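Local structure of 6-phosphogluconate dehydratase (Shewanella oneidensis, 2GP4) at residues Asp271-Ala276 and Gly410-Val415; Leu259-Ser264 and Asn278-Lys283. The protein probably catalyses the iron-sulfur-dependent dehydration of 6-phosphogluconate to 2-keto-3-deoxy-6-phosphogluconate in the Entner-Doudoroff pathway, and is captured here without its cluster. All blocks are in the same frame, centred on the assembly; numbering follows the deposited sequence.

Contact 1: residues Asp271-Ala276 and Gly410-Val415; sequences DPLREA and GELRWV
Leu412 rests against the N-terminal end of helix 272-287, its two methyls spread between Leu273 and Ala276. One branch, CD1, meets CD1 of Leu273 methyl to methyl at 3.7 Å, and the two leucine side chains cross there at about a right angle. The other branch, CD2, lies 3.8 Å from the carbonyl oxygen O of Ala276 and 4.3 Å from CB of the same residue. With CG of Leu412 swung anti to its backbone nitrogen (chi1 170°), the fork opens onto the helix. This is the close-packed side, and it continues along the helix: Leu412 also touches Leu277, while Leu273 reaches Leu407 on the partner strand. Strands 403-408 and 411-416 form an antiparallel beta hairpin, which lays one face on the helix. Its other side is exposed. Glu411 and Arg413 point away from the helix, and NH1 of Arg413 lies 3.5 Å from OE2 of Glu411, well off the guanidinium plane, so the pair is bound by charge without a directed N-H bond. Hairpin and helix therefore meet here through apolar packing, while the charged groups of the strand stay on the solvent side.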
loop_
_atom_site.group_PDB
_atom_site.type_symbol
_atom_site.label_atom_id
_atom_site.label_comp_id
_atom_site.label_asym_id
_atom_site.label_seq_id
_atom_site.Cartn_x
_atom_site.Cartn_y
_atom_site.Cartn_z
ATOM N N ASP A 271 11.967 12.895 -20.606
ATOM C CA ASP A 271 13.372 13.228 -20.370
ATOM C C ASP A 271 14.352 12.228 -20.981
ATOM O O ASP A 271 14.107 11.024 -20.950
ATOM C CB ASP A 271 13.633 13.358 -18.869
ATOM C CG ASP A 271 12.986 14.594 -18.265
ATOM O OD1 ASP A 271 12.042 15.144 -18.878
ATOM O OD2 ASP A 271 13.421 15.018 -17.172
ATOM N N PRO A 272 15.466 12.725 -21.552
ATOM C CA PRO A 272 16.524 11.826 -22.026
ATOM C C PRO A 272 17.176 10.988 -20.919
ATOM O O PRO A 272 17.775 9.957 -21.217
ATOM C CB PRO A 272 17.546 12.776 -22.669
ATOM C CG PRO A 272 17.249 14.114 -22.105
ATOM C CD PRO A 272 15.779 14.138 -21.833
ATOM N N LEU A 273 17.064 11.422 -19.663
ATOM C CA LEU A 273 17.502 10.600 -18.533
ATOM C C LEU A 273 16.620 9.359 -18.400
ATOM O O LEU A 273 17.127 8.251 -18.202
ATOM C CB LEU A 273 17.508 11.396 -17.219
ATOM C CG LEU A 273 17.889 10.633 -15.940
ATOM C CD1 LEU A 273 19.314 10.092 -16.003
ATOM C CD2 LEU A 273 17.702 11.497 -14.708
ATOM N N ARG A 274 15.307 9.559 -18.510
ATOM C CA ARG A 274 14.342 8.462 -18.546
ATOM C C ARG A 274 14.685 7.468 -19.658
ATOM O O ARG A 274 14.588 6.258 -19.458
ATOM C CB ARG A 274 12.905 8.997 -18.686
ATOM C CG ARG A 274 11.838 7.976 -19.095
ATOM C CD ARG A 274 11.589 6.895 -18.047
ATOM N NE ARG A 274 10.994 7.418 -16.821
ATOM C CZ ARG A 274 11.545 7.327 -15.614
ATOM N NH1 ARG A 274 12.715 6.722 -15.445
ATOM N NH2 ARG A 274 10.918 7.836 -14.563
ATOM N N GLU A 275 15.112 7.972 -20.814
ATOM C CA GLU A 275 15.537 7.081 -21.887
ATOM C C GLU A 275 16.748 6.256 -21.463
ATOM O O GLU A 275 16.781 5.050 -21.689
ATOM C CB GLU A 275 15.812 7.830 -23.197
ATOM C CG GLU A 275 15.751 6.902 -24.416
ATOM C CD GLU A 275 15.989 7.603 -25.745
ATOM O OE1 GLU A 275 15.332 8.633 -26.019
ATOM O OE2 GLU A 275 16.830 7.103 -26.526
ATOM N N ALA A 276 17.723 6.905 -20.827
ATOM C CA ALA A 276 18.921 6.225 -20.330
ATOM C C ALA A 276 18.614 5.188 -19.239
ATOM O O ALA A 276 19.211 4.112 -19.221
ATOM C CB ALA A 276 19.947 7.242 -19.840
ATOM N N GLY A 410 25.883 13.548 -21.194
ATOM C CA GLY A 410 25.304 12.422 -21.916
ATOM C C GLY A 410 25.533 11.075 -21.253
ATOM O O GLY A 410 25.038 10.055 -21.730
ATOM N N GLU A 411 26.273 11.069 -20.148
ATOM C CA GLU A 411 26.628 9.832 -19.455
ATOM C C GLU A 411 25.800 9.638 -18.182
ATOM O O GLU A 411 25.744 10.517 -17.321
ATOM C CB GLU A 411 28.131 9.809 -19.144
ATOM C CG GLU A 411 28.621 8.537 -18.467
ATOM C CD GLU A 411 30.105 8.572 -18.120
ATOM O OE1 GLU A 411 30.840 9.419 -18.678
ATOM O OE2 GLU A 411 30.538 7.743 -17.289
ATOM N N LEU A 412 25.164 8.476 -18.076
ATOM C CA LEU A 412 24.346 8.146 -16.920
ATOM C C LEU A 412 25.214 7.809 -15.707
ATOM O O LEU A 412 25.967 6.835 -15.730
ATOM C CB LEU A 412 23.395 6.993 -17.250
ATOM C CG LEU A 412 22.606 6.324 -16.118
ATOM C CD1 LEU A 412 21.678 7.304 -15.409
ATOM C CD2 LEU A 412 21.826 5.128 -16.661
ATOM N N ARG A 413 25.101 8.624 -14.658
ATOM C CA ARG A 413 25.859 8.423 -13.427
ATOM C C ARG A 413 24.951 8.483 -12.209
ATOM O O ARG A 413 23.941 9.192 -12.209
ATOM C CB ARG A 413 26.936 9.497 -13.260
ATOM C CG ARG A 413 27.800 9.770 -14.478
ATOM C CD ARG A 413 28.857 10.797 -14.135
ATOM N NE ARG A 413 29.845 10.248 -13.213
ATOM C CZ ARG A 413 31.078 9.901 -13.559
ATOM N NH1 ARG A 413 31.496 10.057 -14.809
ATOM N NH2 ARG A 413 31.896 9.399 -12.648
ATOM N N TRP A 414 25.324 7.745 -11.169
ATOM C CA TRP A 414 24.662 7.863 -9.873
ATOM C C TRP A 414 25.521 8.695 -8.917
ATOM O O TRP A 414 26.722 8.461 -8.778
ATOM C CB TRP A 414 24.322 6.483 -9.303
ATOM C CG TRP A 414 22.951 5.995 -9.731
ATOM C CD1 TRP A 414 21.774 6.168 -9.055
ATOM C CD2 TRP A 414 22.620 5.275 -10.927
ATOM N NE1 TRP A 414 20.737 5.600 -9.750
ATOM C CE2 TRP A 414 21.225 5.042 -10.902
ATOM C CE3 TRP A 414 23.365 4.805 -12.019
ATOM C CZ2 TRP A 414 20.555 4.358 -11.930
ATOM C CZ3 TRP A 414 22.699 4.123 -13.044
ATOM C CH2 TRP A 414 21.306 3.907 -12.988
ATOM N N VAL A 415 24.900 9.693 -8.297
ATOM C CA VAL A 415 25.605 10.622 -7.411
ATOM C C VAL A 415 24.993 10.612 -6.011
ATOM O O VAL A 415 23.884 10.113 -5.823
ATOM C CB VAL A 415 25.619 12.076 -7.976
ATOM C CG1 VAL A 415 26.395 12.142 -9.288
ATOM C CG2 VAL A 415 24.207 12.596 -8.168
#

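Contact 2: residues Leu259-Ser264 and Asn278-Lys283; sequences LQLPGS and NKMAAK
Met280, a selenomethionine in this crystal, meets Leu261 at the base of its side chain and turns away toward its end. Its CB lies 3.8 Å from CD2 of Leu261, and at the same 3.8 Å from CD2 of Leu412 on strand 411-416. The next atom, CG, stands anti to the backbone nitrogen (chi1 -170°) and again has CD2 of Leu261 at 3.8 Å; CH2 of the Trp414 indole is 3.9 Å from this CG. A bend at the second torsion then carries SE, and CE beyond it, away from the leucine; the two side chains cross at about a right angle and touch near the helix. The same leucine methyl also covers backbone: CD2 of Leu261 is 3.7 Å from the amide N of Ala281, and CB of Ala281 lies 4.3 Å from CD2 of Leu261. Leu261 itself opens a type II beta turn running to Ser264, with Pro262 and Gly263 at the corners; the positive phi of Gly263 suits the third place of such a turn. Two donors grip the carbonyl oxygen O of Leu261: Ser264 N at 3.1 Å and, more closely, Ser264 OG at 2.7 Å. The hydroxyl approaches at a C=O...OG angle of 134°, tilted 18° from the carbonyl plane. The carboxylate of Glu255, on helix 252-256, also accepts hydrogen bonds from Gly263 N and Gln260 NE2, while Leu261 packs further against Leu194 of strand 193-195.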
loop_
_atom_site.group_PDB
_atom_site.type_symbol
_atom_site.label_atom_id
_atom_site.label_comp_id
_atom_site.label_asym_id
_atom_site.label_seq_id
_atom_site.Cartn_x
_atom_site.Cartn_y
_atom_site.Cartn_z
ATOM N N LEU A 259 13.383 -2.852 -5.908
ATOM C CA LEU A 259 12.789 -3.571 -7.030
ATOM C C LEU A 259 12.865 -2.798 -8.347
ATOM O O LEU A 259 12.467 -3.300 -9.394
ATOM C CB LEU A 259 11.344 -3.970 -6.695
ATOM C CG LEU A 259 10.979 -5.441 -6.420
ATOM C CD1 LEU A 259 12.170 -6.365 -6.205
ATOM C CD2 LEU A 259 10.004 -5.528 -5.251
ATOM N N GLN A 260 13.377 -1.574 -8.276
ATOM C CA GLN A 260 13.651 -0.760 -9.457
ATOM C C GLN A 260 14.930 0.040 -9.228
ATOM O O GLN A 260 15.374 0.175 -8.093
ATOM C CB GLN A 260 12.477 0.173 -9.765
ATOM C CG GLN A 260 11.999 1.008 -8.580
ATOM C CD GLN A 260 10.796 1.879 -8.905
ATOM O OE1 GLN A 260 9.858 1.452 -9.581
ATOM N NE2 GLN A 260 10.817 3.108 -8.409
ATOM N N LEU A 261 15.516 0.559 -10.304
ATOM C CA LEU A 261 16.718 1.394 -10.210
ATOM C C LEU A 261 16.529 2.592 -9.274
ATOM O O LEU A 261 15.480 3.231 -9.297
ATOM C CB LEU A 261 17.160 1.862 -11.599
ATOM C CG LEU A 261 18.255 1.107 -12.370
ATOM C CD1 LEU A 261 18.379 -0.365 -11.996
ATOM C CD2 LEU A 261 18.042 1.266 -13.869
ATOM N N PRO A 262 17.540 2.880 -8.432
ATOM C CA PRO A 262 17.506 4.024 -7.515
ATOM C C PRO A 262 17.142 5.338 -8.211
ATOM O O PRO A 262 17.747 5.696 -9.227
ATOM C CB PRO A 262 18.936 4.085 -6.981
ATOM C CG PRO A 262 19.434 2.703 -7.086
ATOM C CD PRO A 262 18.790 2.107 -8.293
ATOM N N GLY A 263 16.142 6.024 -7.663
ATOM C CA GLY A 263 15.693 7.316 -8.167
ATOM C C GLY A 263 15.069 7.302 -9.548
ATOM O O GLY A 263 14.920 8.352 -10.168
ATOM N N SER A 264 14.685 6.125 -10.029
ATOM C CA SER A 264 14.141 5.996 -11.383
ATOM C C SER A 264 12.670 6.414 -11.538
ATOM O O SER A 264 12.239 6.741 -12.642
ATOM C CB SER A 264 14.336 4.575 -11.911
ATOM O OG SER A 264 13.582 3.656 -11.147
ATOM N N ASN A 278 15.811 3.523 -18.901
ATOM C CA ASN A 278 15.177 2.390 -19.570
ATOM C C ASN A 278 16.223 1.450 -20.151
ATOM O O ASN A 278 16.040 0.230 -20.154
ATOM C CB ASN A 278 14.224 2.859 -20.676
ATOM C CG ASN A 278 13.023 3.635 -20.138
ATOM O OD1 ASN A 278 12.595 3.454 -18.992
ATOM N ND2 ASN A 278 12.472 4.505 -20.974
ATOM N N LYS A 279 17.322 2.027 -20.632
ATOM C CA LYS A 279 18.410 1.251 -21.215
ATOM C C LYS A 279 19.168 0.499 -20.127
ATOM O O LYS A 279 19.535 -0.665 -20.306
ATOM C CB LYS A 279 19.379 2.154 -21.992
ATOM C CG LYS A 279 18.729 3.210 -22.885
ATOM C CD LYS A 279 18.234 2.644 -24.211
ATOM C CE LYS A 279 17.817 3.757 -25.166
ATOM N NZ LYS A 279 18.959 4.652 -25.521
HETATM N N MSE A 280 19.398 1.172 -19.000
HETATM C CA MSE A 280 20.116 0.577 -17.879
HETATM C C MSE A 280 19.325 -0.578 -17.268
HETATM O O MSE A 280 19.895 -1.612 -16.921
HETATM C CB MSE A 280 20.435 1.634 -16.819
HETATM C CG MSE A 280 21.381 1.153 -15.736
HETATM SE SE MSE A 280 23.139 0.762 -16.467
HETATM C CE MSE A 280 23.764 -0.530 -15.140
ATOM N N ALA A 281 18.014 -0.395 -17.152
ATOM C CA ALA A 281 17.128 -1.443 -16.649
ATOM C C ALA A 281 17.272 -2.729 -17.461
ATOM O O ALA A 281 17.369 -3.806 -16.884
ATOM C CB ALA A 281 15.684 -0.967 -16.636
ATOM N N ALA A 282 17.308 -2.600 -18.789
ATOM C CA ALA A 282 17.485 -3.737 -19.702
ATOM C C ALA A 282 18.817 -4.451 -19.498
ATOM O O ALA A 282 18.855 -5.675 -19.382
ATOM C CB ALA A 282 17.341 -3.292 -21.163
ATOM N N LYS A 283 19.902 -3.682 -19.455
ATOM C CA LYS A 283 21.242 -4.238 -19.264
ATOM C C LYS A 283 21.396 -4.916 -17.902
ATOM O O LYS A 283 22.052 -5.956 -17.789
ATOM C CB LYS A 283 22.312 -3.150 -19.420
ATOM C CG LYS A 283 22.510 -2.646 -20.848
ATOM C CD LYS A 283 23.704 -1.695 -20.940
ATOM C CE LYS A 283 23.992 -1.278 -22.383
ATOM N NZ LYS A 283 22.909 -0.448 -22.996
#

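How the contacts relate
From the N terminus, the chain leaves helix 252-256, runs through the loop 259-264 and enters helix 272-287 at 271-276. Contact 2 closes this short loop, of 13 residues, by returning 278-283 to 259-264. Contact 1 starts inside it and closes a much longer one, of 133 residues, when 410-415 comes back to the same helix; the two loops cross rather than nest. Their centres are 10 Å apart. Two probable hydrogen bonds join the contacts directly: Arg274 NH2 to Ser264 O at 2.6 Å, and Trp414 NE1 to Pro262 O at 3.0 Å. Helix, preceding loop and the beta hairpin of strands 403-408 and 411-416 are thus tied together.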